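Aerobactin synthase IucC (Klebsiella pneumoniae, PDB 6CN7) catalyses the final step of aerobactin assembly, attaching a second N-acetyl-N-hydroxylysine to the citryl intermediate, probably at the expense of ATP. Local coordinates at residues 273-278 with 350-355; 165-170 with 251-256; 41-46 with 81-86; 14-19 with 74-79. The protein carries 5 engineered substitutions. All coordinates share one frame; numbering follows the deposited sequence.

Contact 1. Residues 273-278 with 350-355; sequences DIKLPL and GVIWRE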
loop_
_atom_site.group_PDB
_atom_site.type_symbol
_atom_site.label_atom_id
_atom_site.label_comp_id
_atom_site.label_asym_id
_atom_site.label_seq_id
_atom_site.Cartn_x
_atom_site.Cartn_y
_atom_site.Cartn_z
ATOM N N ASP A 273 12.722 -2.893 23.819
ATOM C CA ASP A 273 12.438 -2.746 22.401
ATOM C C ASP A 273 11.179 -3.532 22.056
ATOM O O ASP A 273 10.738 -4.407 22.805
ATOM C CB ASP A 273 13.608 -3.233 21.548
ATOM C CG ASP A 273 14.861 -2.400 21.742
ATOM O OD1 ASP A 273 14.738 -1.226 22.149
ATOM O OD2 ASP A 273 15.970 -2.916 21.482
ATOM N N ILE A 274 10.597 -3.211 20.907
ATOM C CA ILE A 274 9.386 -3.868 20.438
ATOM C C ILE A 274 9.665 -4.472 19.072
ATOM O O ILE A 274 10.367 -3.876 18.249
ATOM C CB ILE A 274 8.190 -2.897 20.375
ATOM C CG1 ILE A 274 6.893 -3.680 20.160
ATOM C CG2 ILE A 274 8.389 -1.857 19.268
ATOM C CD1 ILE A 274 5.635 -2.859 20.348
ATOM N N LYS A 275 9.118 -5.661 18.839
ATOM C CA LYS A 275 9.249 -6.357 17.564
ATOM C C LYS A 275 7.854 -6.655 17.041
ATOM O O LYS A 275 7.050 -7.287 17.737
ATOM C CB LYS A 275 10.063 -7.642 17.713
ATOM C CG LYS A 275 10.244 -8.404 16.413
ATOM C CD LYS A 275 11.093 -9.648 16.602
ATOM C CE LYS A 275 11.279 -10.386 15.287
ATOM N NZ LYS A 275 12.139 -11.590 15.436
ATOM N N LEU A 276 7.572 -6.208 15.821
ATOM C CA LEU A 276 6.233 -6.288 15.264
ATOM C C LEU A 276 6.255 -7.038 13.938
ATOM O O LEU A 276 7.289 -7.078 13.265
ATOM C CB LEU A 276 5.652 -4.884 15.053
ATOM C CG LEU A 276 5.478 -4.082 16.347
ATOM C CD1 LEU A 276 5.280 -2.597 16.071
ATOM C CD2 LEU A 276 4.312 -4.630 17.155
ATOM N N PRO A 277 5.140 -7.649 13.535
ATOM C CA PRO A 277 5.126 -8.363 12.251
ATOM C C PRO A 277 5.178 -7.414 11.061
ATOM O O PRO A 277 4.537 -6.360 11.050
ATOM C CB PRO A 277 3.800 -9.134 12.283
ATOM C CG PRO A 277 3.366 -9.129 13.708
ATOM C CD PRO A 277 3.900 -7.873 14.298
ATOM N N LEU A 278 5.956 -7.808 10.054
ATOM C CA LEU A 278 5.973 -7.147 8.751
ATOM C C LEU A 278 5.823 -8.246 7.705
ATOM O O LEU A 278 6.775 -8.983 7.429
ATOM C CB LEU A 278 7.256 -6.344 8.540
ATOM C CG LEU A 278 7.431 -5.057 9.355
ATOM C CD1 LEU A 278 8.810 -4.455 9.111
ATOM C CD2 LEU A 278 6.349 -4.044 9.020
ATOM N N GLY A 350 0.449 -9.710 16.159
ATOM C CA GLY A 350 1.163 -10.113 17.352
ATOM C C GLY A 350 2.169 -9.056 17.748
ATOM O O GLY A 350 2.364 -8.054 17.054
ATOM N N VAL A 351 2.812 -9.302 18.886
ATOM C CA VAL A 351 3.812 -8.384 19.422
ATOM C C VAL A 351 4.811 -9.181 20.245
ATOM O O VAL A 351 4.450 -10.154 20.913
ATOM C CB VAL A 351 3.163 -7.268 20.270
ATOM C CG1 VAL A 351 2.415 -7.860 21.459
ATOM C CG2 VAL A 351 4.215 -6.263 20.733
ATOM N N ILE A 352 6.072 -8.757 20.195
ATOM C CA ILE A 352 7.138 -9.323 21.010
ATOM C C ILE A 352 7.883 -8.172 21.667
ATOM O O ILE A 352 8.248 -7.199 20.998
ATOM C CB ILE A 352 8.105 -10.184 20.175
ATOM C CG1 ILE A 352 7.369 -11.389 19.587
ATOM C CG2 ILE A 352 9.292 -10.643 21.028
ATOM C CD1 ILE A 352 8.180 -12.161 18.563
ATOM N N TRP A 353 8.102 -8.279 22.975
ATOM C CA TRP A 353 8.861 -7.288 23.725
ATOM C C TRP A 353 10.244 -7.845 24.028
ATOM O O TRP A 353 10.371 -8.963 24.540
ATOM C CB TRP A 353 8.137 -6.909 25.016
ATOM C CG TRP A 353 6.831 -6.217 24.773
ATOM C CD1 TRP A 353 5.602 -6.801 24.655
ATOM C CD2 TRP A 353 6.622 -4.807 24.612
ATOM N NE1 TRP A 353 4.642 -5.843 24.432
ATOM C CE2 TRP A 353 5.241 -4.611 24.401
ATOM C CE3 TRP A 353 7.467 -3.694 24.626
ATOM C CZ2 TRP A 353 4.688 -3.348 24.207
ATOM C CZ3 TRP A 353 6.914 -2.439 24.433
ATOM C CH2 TRP A 353 5.539 -2.277 24.226
ATOM N N ARG A 354 11.274 -7.069 23.702
ATOM C CA ARG A 354 12.656 -7.497 23.843
ATOM C C ARG A 354 13.395 -6.601 24.824
ATOM O O ARG A 354 13.068 -5.423 24.991
ATOM C CB ARG A 354 13.392 -7.475 22.504
ATOM C CG ARG A 354 13.180 -8.705 21.652
ATOM C CD ARG A 354 14.151 -8.693 20.494
ATOM N NE ARG A 354 13.966 -9.822 19.591
ATOM C CZ ARG A 354 14.613 -9.961 18.440
ATOM N NH1 ARG A 354 14.387 -11.021 17.675
ATOM N NH2 ARG A 354 15.484 -9.039 18.050
ATOM N N GLU A 355 14.407 -7.180 25.459
ATOM C CA GLU A 355 15.229 -6.469 26.426
ATOM C C GLU A 355 16.236 -5.587 25.695
ATOM O O GLU A 355 17.013 -6.075 24.868
ATOM C CB GLU A 355 15.935 -7.475 27.329
ATOM C CG GLU A 355 16.307 -6.951 28.693
ATOM C CD GLU A 355 16.806 -8.048 29.610
ATOM O OE1 GLU A 355 16.750 -9.228 29.207
ATOM O OE2 GLU A 355 17.256 -7.731 30.731
#

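Contact 2. Residues 165-170 with 251-256; sequences TFRLHW and GDLWLA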
loop_
_atom_site.group_PDB
_atom_site.type_symbol
_atom_site.label_atom_id
_atom_site.label_comp_id
_atom_site.label_asym_id
_atom_site.label_seq_id
_atom_site.Cartn_x
_atom_site.Cartn_y
_atom_site.Cartn_z
ATOM N N THR A 165 11.423 8.428 12.423
ATOM C CA THR A 165 10.634 7.878 13.513
ATOM C C THR A 165 9.157 7.865 13.141
ATOM O O THR A 165 8.725 8.501 12.177
ATOM C CB THR A 165 10.848 8.679 14.799
ATOM O OG1 THR A 165 10.414 10.032 14.603
ATOM C CG2 THR A 165 12.312 8.671 15.199
ATOM N N PHE A 166 8.375 7.129 13.928
ATOM C CA PHE A 166 6.952 7.007 13.654
ATOM C C PHE A 166 6.249 6.451 14.882
ATOM O O PHE A 166 6.857 5.794 15.732
ATOM C CB PHE A 166 6.690 6.119 12.432
ATOM C CG PHE A 166 7.374 4.776 12.492
ATOM C CD1 PHE A 166 8.673 4.624 12.033
ATOM C CD2 PHE A 166 6.716 3.668 13.004
ATOM C CE1 PHE A 166 9.301 3.392 12.082
ATOM C CE2 PHE A 166 7.341 2.434 13.056
ATOM C CZ PHE A 166 8.634 2.298 12.594
ATOM N N ARG A 167 4.954 6.737 14.964
ATOM C CA ARG A 167 4.097 6.171 15.991
ATOM C C ARG A 167 3.577 4.809 15.550
ATOM O O ARG A 167 3.560 4.475 14.362
ATOM C CB ARG A 167 2.916 7.097 16.287
ATOM C CG ARG A 167 3.269 8.338 17.080
ATOM C CD ARG A 167 2.020 9.132 17.419
ATOM N NE ARG A 167 2.320 10.337 18.187
ATOM C CZ ARG A 167 1.414 11.250 18.528
ATOM N NH1 ARG A 167 0.147 11.103 18.166
ATOM N NH2 ARG A 167 1.779 12.314 19.230
ATOM N N LEU A 168 3.144 4.024 16.528
ATOM C CA LEU A 168 2.523 2.739 16.259
ATOM C C LEU A 168 1.010 2.886 16.179
ATOM O O LEU A 168 0.413 3.768 16.802
ATOM C CB LEU A 168 2.881 1.727 17.346
ATOM C CG LEU A 168 4.374 1.460 17.533
ATOM C CD1 LEU A 168 4.591 0.498 18.691
ATOM C CD2 LEU A 168 4.997 0.923 16.251
ATOM N N HIS A 169 0.397 2.009 15.393
ATOM C CA HIS A 169 -1.049 1.887 15.342
ATOM C C HIS A 169 -1.503 0.896 16.408
ATOM O O HIS A 169 -0.799 -0.067 16.724
ATOM C CB HIS A 169 -1.493 1.425 13.955
ATOM C CG HIS A 169 -2.956 1.594 13.697
ATOM N ND1 HIS A 169 -3.504 2.788 13.278
ATOM C CD2 HIS A 169 -3.984 0.719 13.786
ATOM C CE1 HIS A 169 -4.808 2.641 13.126
ATOM N NE2 HIS A 169 -5.124 1.395 13.427
ATOM N N TRP A 170 -2.685 1.141 16.970
ATOM C CA TRP A 170 -3.185 0.364 18.098
ATOM C C TRP A 170 -4.536 -0.249 17.762
ATOM O O TRP A 170 -5.440 0.446 17.284
ATOM C CB TRP A 170 -3.292 1.233 19.352
ATOM C CG TRP A 170 -1.956 1.623 19.879
ATOM C CD1 TRP A 170 -1.240 2.737 19.554
ATOM C CD2 TRP A 170 -1.158 0.891 20.815
ATOM N NE1 TRP A 170 -0.047 2.749 20.234
ATOM C CE2 TRP A 170 0.028 1.625 21.016
ATOM C CE3 TRP A 170 -1.331 -0.312 21.506
ATOM C CZ2 TRP A 170 1.033 1.196 21.878
ATOM C CZ3 TRP A 170 -0.333 -0.735 22.363
ATOM C CH2 TRP A 170 0.834 0.016 22.540
ATOM N N GLY A 251 1.037 7.351 21.237
ATOM C CA GLY A 251 2.208 7.073 22.039
ATOM C C GLY A 251 3.495 7.634 21.472
ATOM O O GLY A 251 3.523 8.586 20.688
ATOM N N ASP A 252 4.590 7.003 21.884
ATOM C CA ASP A 252 5.930 7.486 21.602
ATOM C C ASP A 252 6.314 7.224 20.149
ATOM O O ASP A 252 5.645 6.494 19.414
ATOM C CB ASP A 252 6.939 6.817 22.535
ATOM C CG ASP A 252 6.748 7.224 23.981
ATOM O OD1 ASP A 252 6.193 8.318 24.221
ATOM O OD2 ASP A 252 7.145 6.451 24.877
ATOM N N LEU A 253 7.425 7.837 19.746
ATOM C CA LEU A 253 7.982 7.665 18.415
ATOM C C LEU A 253 9.021 6.554 18.433
ATOM O O LEU A 253 9.844 6.473 19.351
ATOM C CB LEU A 253 8.615 8.972 17.933
ATOM C CG LEU A 253 7.668 10.156 17.729
ATOM C CD1 LEU A 253 8.453 11.422 17.410
ATOM C CD2 LEU A 253 6.670 9.858 16.620
ATOM N N TRP A 254 8.983 5.701 17.415
ATOM C CA TRP A 254 9.834 4.523 17.357
ATOM C C TRP A 254 10.782 4.614 16.169
ATOM O O TRP A 254 10.489 5.266 15.165
ATOM C CB TRP A 254 8.993 3.245 17.263
ATOM C CG TRP A 254 8.220 2.966 18.517
ATOM C CD1 TRP A 254 6.989 3.453 18.844
ATOM C CD2 TRP A 254 8.631 2.145 19.616
ATOM N NE1 TRP A 254 6.606 2.983 20.074
ATOM C CE2 TRP A 254 7.597 2.177 20.570
ATOM C CE3 TRP A 254 9.772 1.384 19.883
ATOM C CZ2 TRP A 254 7.669 1.479 21.772
ATOM C CZ3 TRP A 254 9.843 0.693 21.076
ATOM C CH2 TRP A 254 8.796 0.744 22.006
ATOM N N LEU A 255 11.918 3.932 16.295
ATOM C CA LEU A 255 12.994 3.985 15.317
ATOM C C LEU A 255 13.363 2.560 14.933
ATOM O O LEU A 255 13.512 1.699 15.805
ATOM C CB LEU A 255 14.206 4.725 15.891
ATOM C CG LEU A 255 15.483 4.789 15.060
ATOM C CD1 LEU A 255 15.292 5.691 13.856
ATOM C CD2 LEU A 255 16.630 5.275 15.927
ATOM N N ALA A 256 13.509 2.313 13.633
ATOM C CA ALA A 256 13.772 0.967 13.145
ATOM C C ALA A 256 15.235 0.592 13.335
ATOM O O ALA A 256 16.133 1.423 13.174
ATOM C CB ALA A 256 13.397 0.852 11.668
#

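Contact 3. Residues 41-46 with 81-86; sequences INLPGA and MQLKPV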
loop_
_atom_site.group_PDB
_atom_site.type_symbol
_atom_site.label_atom_id
_atom_site.label_comp_id
_atom_site.label_asym_id
_atom_site.label_seq_id
_atom_site.Cartn_x
_atom_site.Cartn_y
_atom_site.Cartn_z
ATOM N N ILE A 41 36.682 -10.208 -15.484
ATOM C CA ILE A 41 35.614 -11.188 -15.322
ATOM C C ILE A 41 34.783 -11.157 -16.594
ATOM O O ILE A 41 34.276 -10.097 -16.983
ATOM C CB ILE A 41 34.743 -10.905 -14.087
ATOM C CG1 ILE A 41 35.551 -11.143 -12.808
ATOM C CG2 ILE A 41 33.491 -11.788 -14.094
ATOM C CD1 ILE A 41 34.862 -10.669 -11.541
ATOM N N ASN A 42 34.646 -12.307 -17.242
ATOM C CA ASN A 42 33.976 -12.397 -18.529
ATOM C C ASN A 42 32.554 -12.909 -18.348
ATOM O O ASN A 42 32.334 -13.940 -17.704
ATOM C CB ASN A 42 34.750 -13.314 -19.476
ATOM C CG ASN A 42 36.082 -12.722 -19.903
ATOM O OD1 ASN A 42 36.275 -11.507 -19.870
ATOM N ND2 ASN A 42 37.003 -13.582 -20.320
ATOM N N LEU A 43 31.600 -12.181 -18.914
ATOM C CA LEU A 43 30.213 -12.612 -18.984
ATOM C C LEU A 43 29.814 -12.704 -20.449
ATOM O O LEU A 43 30.548 -12.226 -21.322
ATOM C CB LEU A 43 29.301 -11.635 -18.244
ATOM C CG LEU A 43 29.612 -11.431 -16.761
ATOM C CD1 LEU A 43 28.769 -10.301 -16.193
ATOM C CD2 LEU A 43 29.379 -12.713 -15.986
ATOM N N PRO A 44 28.674 -13.314 -20.767
ATOM C CA PRO A 44 28.168 -13.233 -22.144
ATOM C C PRO A 44 27.915 -11.785 -22.530
ATOM O O PRO A 44 27.156 -11.073 -21.869
ATOM C CB PRO A 44 26.872 -14.049 -22.097
ATOM C CG PRO A 44 27.005 -14.928 -20.898
ATOM C CD PRO A 44 27.818 -14.152 -19.911
ATOM N N GLY A 45 28.572 -11.346 -23.599
ATOM C CA GLY A 45 28.342 -10.013 -24.116
ATOM C C GLY A 45 28.899 -8.876 -23.288
ATOM O O GLY A 45 28.488 -7.730 -23.491
ATOM N N ALA A 46 29.813 -9.144 -22.360
ATOM C CA ALA A 46 30.444 -8.061 -21.621
ATOM C C ALA A 46 31.661 -8.595 -20.883
ATOM O O ALA A 46 31.705 -9.765 -20.493
ATOM C CB ALA A 46 29.470 -7.411 -20.633
ATOM N N MET A 81 21.338 -6.846 -15.809
ATOM C CA MET A 81 20.870 -7.338 -17.101
ATOM C C MET A 81 21.849 -8.336 -17.705
ATOM O O MET A 81 21.430 -9.289 -18.372
ATOM C CB MET A 81 20.644 -6.166 -18.060
ATOM C CG MET A 81 19.553 -5.199 -17.617
ATOM S SD MET A 81 17.960 -5.999 -17.339
ATOM C CE MET A 81 17.568 -6.596 -18.980
ATOM N N GLN A 82 23.149 -8.147 -17.479
ATOM C CA GLN A 82 24.135 -9.105 -17.963
ATOM C C GLN A 82 24.065 -10.431 -17.218
ATOM O O GLN A 82 24.555 -11.441 -17.730
ATOM C CB GLN A 82 25.543 -8.521 -17.838
ATOM C CG GLN A 82 25.778 -7.276 -18.680
ATOM C CD GLN A 82 27.080 -6.582 -18.336
ATOM O OE1 GLN A 82 27.755 -6.944 -17.372
ATOM N NE2 GLN A 82 27.443 -5.578 -19.124
ATOM N N LEU A 83 23.474 -10.453 -16.025
ATOM C CA LEU A 83 23.377 -11.680 -15.244
ATOM C C LEU A 83 22.132 -12.500 -15.555
ATOM O O LEU A 83 22.038 -13.644 -15.096
ATOM C CB LEU A 83 23.387 -11.360 -13.746
ATOM C CG LEU A 83 24.662 -10.732 -13.184
ATOM C CD1 LEU A 83 24.452 -10.315 -11.737
ATOM C CD2 LEU A 83 25.832 -11.693 -13.296
ATOM N N LYS A 84 21.177 -11.951 -16.304
ATOM C CA LYS A 84 19.959 -12.695 -16.619
ATOM C C LYS A 84 20.249 -14.047 -17.256
ATOM O O LYS A 84 19.659 -15.049 -16.818
ATOM C CB LYS A 84 19.050 -11.843 -17.515
ATOM C CG LYS A 84 17.705 -12.478 -17.828
ATOM C CD LYS A 84 16.855 -11.546 -18.673
ATOM C CE LYS A 84 15.539 -12.181 -19.084
ATOM N NZ LYS A 84 14.728 -11.236 -19.898
ATOM N N PRO A 85 21.130 -14.161 -18.255
ATOM C CA PRO A 85 21.452 -15.504 -18.767
ATOM C C PRO A 85 22.240 -16.334 -17.773
ATOM O O PRO A 85 22.024 -17.548 -17.669
ATOM C CB PRO A 85 22.271 -15.216 -20.036
ATOM C CG PRO A 85 22.122 -13.744 -20.299
ATOM C CD PRO A 85 21.867 -13.113 -18.977
ATOM N N VAL A 86 23.154 -15.706 -17.032
ATOM C CA VAL A 86 24.006 -16.443 -16.102
ATOM C C VAL A 86 23.157 -17.151 -15.053
ATOM O O VAL A 86 23.379 -18.326 -14.739
ATOM C CB VAL A 86 25.028 -15.494 -15.451
ATOM C CG1 VAL A 86 25.914 -16.244 -14.464
ATOM C CG2 VAL A 86 25.876 -14.814 -16.520
#

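Contact 4. Residues 14-19 with 74-79; sequences QLVAKM and VLAQTL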
loop_
_atom_site.group_PDB
_atom_site.type_symbol
_atom_site.label_atom_id
_atom_site.label_comp_id
_atom_site.label_asym_id
_atom_site.label_seq_id
_atom_site.Cartn_x
_atom_site.Cartn_y
_atom_site.Cartn_z
ATOM N N GLN A 14 30.424 1.197 -6.329
ATOM C CA GLN A 14 30.535 0.385 -5.123
ATOM C C GLN A 14 29.656 -0.857 -5.219
ATOM O O GLN A 14 30.069 -1.952 -4.820
ATOM C CB GLN A 14 30.159 1.212 -3.892
ATOM C CG GLN A 14 31.053 2.425 -3.647
ATOM C CD GLN A 14 32.433 2.059 -3.144
ATOM O OE1 GLN A 14 33.429 2.257 -3.838
ATOM N NE2 GLN A 14 32.505 1.535 -1.927
ATOM N N LEU A 15 28.440 -0.711 -5.751
ATOM C CA LEU A 15 27.536 -1.852 -5.818
ATOM C C LEU A 15 28.001 -2.867 -6.857
ATOM O O LEU A 15 27.957 -4.078 -6.610
ATOM C CB LEU A 15 26.110 -1.381 -6.121
ATOM C CG LEU A 15 25.055 -2.490 -6.200
ATOM C CD1 LEU A 15 25.055 -3.344 -4.940
ATOM C CD2 LEU A 15 23.669 -1.904 -6.436
ATOM N N VAL A 16 28.445 -2.398 -8.027
ATOM C CA VAL A 16 28.974 -3.312 -9.038
ATOM C C VAL A 16 30.141 -4.108 -8.466
ATOM O O VAL A 16 30.227 -5.330 -8.639
ATOM C CB VAL A 16 29.385 -2.534 -10.303
ATOM C CG1 VAL A 16 30.200 -3.417 -11.252
ATOM C CG2 VAL A 16 28.152 -2.001 -11.017
ATOM N N ALA A 17 31.057 -3.427 -7.777
ATOM C CA ALA A 17 32.201 -4.116 -7.188
ATOM C C ALA A 17 31.753 -5.134 -6.147
ATOM O O ALA A 17 32.292 -6.246 -6.085
ATOM C CB ALA A 17 33.162 -3.101 -6.567
ATOM N N LYS A 18 30.766 -4.775 -5.324
ATOM C CA LYS A 18 30.246 -5.724 -4.346
ATOM C C LYS A 18 29.629 -6.935 -5.035
ATOM O O LYS A 18 29.852 -8.076 -4.615
ATOM C CB LYS A 18 29.221 -5.039 -3.441
ATOM C CG LYS A 18 28.665 -5.936 -2.345
ATOM C CD LYS A 18 27.610 -5.231 -1.509
ATOM C CE LYS A 18 26.964 -6.197 -0.525
ATOM N NZ LYS A 18 25.937 -5.542 0.331
ATOM N N MET A 19 28.858 -6.706 -6.101
ATOM C CA MET A 19 28.229 -7.809 -6.821
ATOM C C MET A 19 29.275 -8.722 -7.452
ATOM O O MET A 19 29.229 -9.945 -7.284
ATOM C CB MET A 19 27.280 -7.263 -7.891
ATOM C CG MET A 19 26.083 -6.502 -7.340
ATOM S SD MET A 19 25.175 -5.604 -8.621
ATOM C CE MET A 19 24.514 -6.957 -9.594
ATOM N N VAL A 74 29.405 2.543 -15.979
ATOM C CA VAL A 74 29.400 1.527 -14.932
ATOM C C VAL A 74 28.133 1.709 -14.103
ATOM O O VAL A 74 28.035 2.634 -13.292
ATOM C CB VAL A 74 30.659 1.616 -14.063
ATOM C CG1 VAL A 74 30.645 0.547 -12.978
ATOM C CG2 VAL A 74 31.901 1.479 -14.932
ATOM N N LEU A 75 27.159 0.821 -14.304
ATOM C CA LEU A 75 25.886 0.885 -13.602
ATOM C C LEU A 75 25.500 -0.505 -13.122
ATOM O O LEU A 75 25.693 -1.496 -13.835
ATOM C CB LEU A 75 24.784 1.449 -14.506
ATOM C CG LEU A 75 25.039 2.855 -15.053
ATOM C CD1 LEU A 75 24.005 3.211 -16.113
ATOM C CD2 LEU A 75 25.037 3.880 -13.928
ATOM N N ALA A 76 24.955 -0.573 -11.905
ATOM C CA ALA A 76 24.482 -1.848 -11.376
ATOM C C ALA A 76 23.368 -2.418 -12.242
ATOM O O ALA A 76 23.304 -3.632 -12.471
ATOM C CB ALA A 76 24.003 -1.676 -9.936
ATOM N N GLN A 77 22.479 -1.552 -12.734
ATOM C CA GLN A 77 21.409 -2.007 -13.613
ATOM C C GLN A 77 21.969 -2.752 -14.819
ATOM O O GLN A 77 21.442 -3.800 -15.212
ATOM C CB GLN A 77 20.567 -0.810 -14.056
ATOM C CG GLN A 77 19.397 -1.167 -14.946
ATOM C CD GLN A 77 19.541 -0.625 -16.349
ATOM O OE1 GLN A 77 20.618 -0.674 -16.938
ATOM N NE2 GLN A 77 18.450 -0.099 -16.897
ATOM N N THR A 78 23.044 -2.232 -15.414
ATOM C CA THR A 78 23.651 -2.892 -16.565
ATOM C C THR A 78 24.147 -4.285 -16.196
ATOM O O THR A 78 23.913 -5.254 -16.928
ATOM C CB THR A 78 24.800 -2.040 -17.108
ATOM O OG1 THR A 78 24.342 -0.702 -17.336
ATOM C CG2 THR A 78 25.326 -2.615 -18.417
ATOM N N LEU A 79 24.835 -4.404 -15.058
ATOM C CA LEU A 79 25.352 -5.703 -14.640
ATOM C C LEU A 79 24.219 -6.690 -14.390
ATOM O O LEU A 79 24.306 -7.859 -14.783
ATOM C CB LEU A 79 26.210 -5.548 -13.386
ATOM C CG LEU A 79 26.693 -6.855 -12.747
ATOM C CD1 LEU A 79 27.543 -7.662 -13.724
ATOM C CD2 LEU A 79 27.464 -6.567 -11.477
#

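Contact 1. Residues 273-278 with 350-355
Ile274 lays its CD1 methyl over one face of the Trp353 indole, 4.2 Å from CD1 of Ile274 to the centroid of the six-membered ring of Trp353. The methyl is shifted toward the CZ2 and CH2 rim, and the contact is a CH-pi one. With chi1 -168° placing CG1 anti to the backbone N and chi2 169° extending the branch, Ile274 CD1 also meets Val351 CG2, at 3.7 Å. Leu276 joins by its CD2, 3.9 Å from the same Val351 CG2.

Beneath these groups strands 272-275 and 350-355 run antiparallel as neighbours in the large sheet, flanked by 262-265 and 326-330 respectively. Asp273 with Arg354 and Lys275 with Ile352 are hydrogen-bonded pairs, and the non-hydrogen-bonded pair Ile274-Trp353 lies between them. The bond from Arg354 N to Asp273 O, 2.9 Å long, is nearly straight at 176°. Further on comes Pro277, which has no N-H to offer; its CD rests 3.2 Å from Gly350 O.

The opposite face carries charge. Lys275 is fully extended, and its CD sits 3.6 Å above the plane of the Arg354 guanidinium, off toward the rim. Lys275 NZ ends 3.2 Å from Arg354 NH1, two donors that cannot bond each other. Arg354 NH1 has its salt bridge with Asp444 instead.

The chemistry therefore differs between the two faces. The Ile274 side is apolar and packs on Leu168 and Pro221, while on the Lys275 side two cations lie close, their repulsion probably eased in part by the Asp444 carboxylate.

Contact 2. Residues 165-170 with 251-256
Thr165 meets the second strand with its side chain crossing that of Leu253 at about a right angle, 3.7 Å from Thr165 OG1 to Leu253 CD1. Its CA also makes a CA-H...O contact to Trp254 O.

Phe166 comes next and forms a hydrogen-bonded antiparallel pair with Trp254. Phe166 N gives to Trp254 O at 3.1 Å, and Trp254 N gives back to Phe166 O at 2.7 Å. Phe166 CG stands between the backbone N and the carbonyl carbon (chi1 52°), and chi2 of -87° turns the ring so that Trp254 O lies 3.6 Å above its plane, near the CD1-CE1 rim. Phe166 O in turn lies in plane at the edge of the Trp254 indole.

Arg167 runs extended past Leu253, with its CG 3.8 Å from Leu253 CD2. Its NE passes near Gly251 O, but the angle is too poor for a hydrogen bond.

Leu168 then drops over the indole from one face: Leu168 CD1 is 3.9 Å from the centroid of the five-membered ring of Trp254, a CH-pi contact. Leu168 CG lies 3.5 Å from Trp254 CD1.

The short strand axes meet at 117°, far from a flat antiparallel pair, and the chain turns a corner at Gly251. Strand 165-174 pairs with 244-250 before the corner and with 252-256 after it. Trp254 and Leu168 both pack on Leu263 of strand 262-265, and Trp254 also on Ile274 of strand 272-275, while Tyr158 of helix 152-158 meets the Phe166 ring edge-to-face.

Contact 3. Residues 41-46 with 81-86
The tip of the beta hairpin formed by strands 38-43 and 46-54 leans on helix 76-87 here, through Leu43, Pro44 and Ala46 against Gln82, Leu83 and Val86. Gln82 does much of the touching. Its chain is extended beyond CG (chi2 169°), and the terminal amide spans two residues of the turn: Gln82 NE2 is 3.1 Å from Ala46 CB, a close approach, and Gln82 OE1 is 3.7 Å from Leu43 CD1. The amide is held from outside the pair, since OE1 accepts a hydrogen bond from Trp48 NE1. That bond supports the modelled amide orientation, which turns NE2 to the alanine methyl.

Residues 43-46 make a type II beta turn. The turn's own bond, Ala46 N to Leu43 O, is weak, and the firmer one is Leu43 N to Ala46 O at 2.9 Å. Gly45 takes the positive phi (72°) expected at the third position of such a turn. At closest approach the axes of 41-43 and 81-86 are 10.1 Å apart.

Leu43 splits its branches between two places on the helix. Its side chain crosses that of Gln82 at about a right angle, with CD1 lying loosely against Leu83 CD2, while Leu43 CD2 lies 4.1 Å from Val86 CG2. That same valine methyl also takes the ring of the turn proline, 4.0 Å from Pro44 CD to Val86 CG2. Phe29 covers Leu43 as well, and on the helix side Leu83 continues into Met19 and Leu23 of helix 4-25.

Contact 4. Residues 14-19 with 74-79
Met19 reaches across to Leu79 almost atom by atom. Its CB starts 3.7 Å from Leu79 CD2. CG lies anti to the carbonyl carbon (chi1 -65°) and carries the chain on to SD, which stands 3.8 Å from the same Leu79 CD2 and 4.3 Å from Ala76 CB. A bend at the last torsion (chi3 67°) brings the methyl back onto the leucine: Met19 CE is 3.5 Å from Leu79 CD2 and also touches Leu79 CG. The two side chains thus meet tip to tip.

This is helix-to-helix packing, between the middle of helix 4-25 and the first turn of helix 76-87. Leu75 is the N-cap residue of the latter, and Ala76 opens the helix with only a methyl facing its neighbour. Val16 and Ala76 accordingly come within 5.3 Å, CA to CA. Val16 CG2 rests 3.6 Å from Ala76 N and its CG1 brushes Leu79 CD2. One residue before Val16 and a turn before Met19, Leu15 sets its CD2 3.5 Å from Ala76 CB.

The polar end of the helix is not left to these apolar groups: Ala76 N gives a hydrogen bond to Asn12 OD1, a side chain of helix 4-25 itself. Val74 adds its CG1 against Val16 CG2 from the loop before the helix. Trp48 of strand 46-54 touches Val16, Val74 and Leu79; from helix 91-114, Leu101 touches Ala76 and Leu105 touches Leu15.

How the contacts relate
The four contacts form two clusters. Contacts 3 and 4 share helix 76-87, with centres 12 Å apart; Leu43 CD1 touches Leu79 CD1 at 3.8 Å, and their segments alternate along the chain. Contacts 1 and 2 lie later in sequence, also with centres 12 Å apart. They join strands of one large antiparallel sheet and meet where Ile274 CG2 packs on Trp254 CZ3 at 3.4 Å. Between the clusters the centres are about 35 to 44 Å apart, without touching: contacts 3 and 4 join helices 4-25 and 76-87 to the small four-stranded sheet, whereas contacts 1 and 2 lie within the large sheet of the IucA/IucC family region.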